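Local coordinates for UPF0270 protein PA3463 (Pseudomonas aeruginosa, PDB 1Y0N) that is of unknown function and belongs to the UPF0270 family of small, uncharacterised proteins, at residues L4-H7 / D8-E11. Residues are numbered along the deposited sequence; the frame is centred on the assembly and turned at random.
Sequences LIPH and DLLE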
loop_
_atom_site.group_PDB
_atom_site.type_symbol
_atom_site.label_atom_id
_atom_site.label_comp_id
_atom_site.label_asym_id
_atom_site.label_seq_id
_atom_site.Cartn_x
_atom_site.Cartn_y
_atom_site.Cartn_z
ATOM N N LEU A 4 5.865 -8.483 0.038
ATOM C CA LEU A 4 4.937 -7.792 0.913
ATOM C C LEU A 4 5.587 -7.354 2.213
ATOM O O LEU A 4 6.328 -8.108 2.817
ATOM C CB LEU A 4 3.751 -8.683 1.229
ATOM C CG LEU A 4 2.799 -9.050 0.102
ATOM C CD1 LEU A 4 1.726 -9.930 0.643
ATOM C CD2 LEU A 4 2.203 -7.846 -0.542
ATOM N N ILE A 5 5.282 -6.136 2.641
ATOM C CA ILE A 5 5.687 -5.630 3.943
ATOM C C ILE A 5 4.483 -5.049 4.731
ATOM O O ILE A 5 3.718 -4.211 4.194
ATOM C CB ILE A 5 6.853 -4.608 3.876
ATOM C CG1 ILE A 5 6.537 -3.409 3.003
ATOM C CG2 ILE A 5 8.113 -5.255 3.328
ATOM C CD1 ILE A 5 7.756 -2.493 2.849
ATOM N N PRO A 6 4.284 -5.509 5.977
ATOM C CA PRO A 6 3.113 -5.022 6.707
ATOM C C PRO A 6 3.183 -3.500 6.900
ATOM O O PRO A 6 4.238 -2.980 7.238
ATOM C CB PRO A 6 3.172 -5.793 8.043
ATOM C CG PRO A 6 4.556 -6.271 8.160
ATOM C CD PRO A 6 5.051 -6.486 6.754
ATOM N N HIS A 7 2.052 -2.813 6.717
ATOM C CA HIS A 7 1.981 -1.344 6.831
ATOM C C HIS A 7 2.491 -0.792 8.173
ATOM O O HIS A 7 3.100 0.285 8.216
ATOM C CB HIS A 7 0.540 -0.834 6.543
ATOM C CG HIS A 7 -0.494 -1.340 7.525
ATOM N ND1 HIS A 7 -1.114 -2.564 7.390
ATOM C CD2 HIS A 7 -0.975 -0.804 8.667
ATOM C CE1 HIS A 7 -1.944 -2.756 8.404
ATOM N NE2 HIS A 7 -1.877 -1.702 9.194
ATOM N N ASP A 8 2.250 -1.559 9.244
ATOM C CA ASP A 8 2.621 -1.177 10.619
ATOM C C ASP A 8 4.127 -1.289 10.883
ATOM O O ASP A 8 4.623 -0.817 11.897
ATOM C CB ASP A 8 1.831 -1.986 11.650
ATOM C CG ASP A 8 1.780 -3.466 11.339
ATOM O OD1 ASP A 8 0.998 -3.892 10.434
ATOM O OD2 ASP A 8 2.489 -4.221 12.032
ATOM N N LEU A 9 4.844 -1.860 9.924
ATOM C CA LEU A 9 6.299 -1.913 9.991
ATOM C C LEU A 9 6.877 -0.625 9.382
ATOM O O LEU A 9 8.048 -0.336 9.582
ATOM C CB LEU A 9 6.799 -3.160 9.250
ATOM C CG LEU A 9 8.263 -3.590 9.362
ATOM C CD1 LEU A 9 8.529 -4.067 10.799
ATOM C CD2 LEU A 9 8.580 -4.674 8.334
ATOM N N LEU A 10 6.049 0.162 8.686
ATOM C CA LEU A 10 6.538 1.314 7.921
ATOM C C LEU A 10 6.725 2.588 8.713
ATOM O O LEU A 10 5.981 2.921 9.635
ATOM C CB LEU A 10 5.714 1.627 6.668
ATOM C CG LEU A 10 5.880 0.733 5.449
ATOM C CD1 LEU A 10 5.029 1.257 4.347
ATOM C CD2 LEU A 10 7.323 0.570 4.967
ATOM N N GLU A 11 7.767 3.281 8.310
ATOM C CA GLU A 11 8.071 4.625 8.785
ATOM C C GLU A 11 6.836 5.505 8.467
ATOM O O GLU A 11 6.323 5.471 7.340
ATOM C CB GLU A 11 9.349 5.053 8.036
ATOM C CG GLU A 11 10.054 6.258 8.593
ATOM C CD GLU A 11 9.436 7.525 8.075
ATOM O OE1 GLU A 11 9.408 7.689 6.838
ATOM O OE2 GLU A 11 8.959 8.323 8.897
HETATM O O HOH W 1 3.403 2.506 10.005
#
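Leu10 folds back on Ile5 across a short turn. Its CB lies 3.3 Å from His7 O. Leu10 CG, 3.9 Å from the same His7 O, is turned away from its own carbonyl carbon (chi1 -75°), which carries the tip toward Ile5. At the tip, CD2 packs on Ile5 CD1 at 3.7 Å, and the two side chains meet at about a right angle. Ile5 also touches Ile54 and Phe56 of strand 52-56, so the leucine probably extends an apolar patch that begins at the sheet.

Two backbone bonds hold the turn. Leu9 N donates to Pro6 O at 3.0 Å, and Leu10 N donates to His7 O in the same i to i+3 pattern. A water also donates to His7 O and to Leu10 O, the latter at 2.6 Å, and so bridges the end of the turn. At the start of the turn, the Pro6 ring and Leu9 lie side by side, pointing the same way, with Pro6 CG 4.0 Å from Leu9 CB.

On the outside, Asp8 OD1 stands over the centre of one face of the His7 ring, 3.7 Å above the plane. Ring and carboxylate are nearly perpendicular, at 81°. His7 ND1 is hydrogen-bonded to a glycerol, probably from the crystallisation liquor.

Glu11 follows as the N-cap of helix 12-24, its carboxylate accepting from the backbone N of Asp13 and Thr14. Successive i to i+3 bonds of this kind mark a 3-10 turn, which here joins edge strand 3-4 to helix 12-24 at the protein surface.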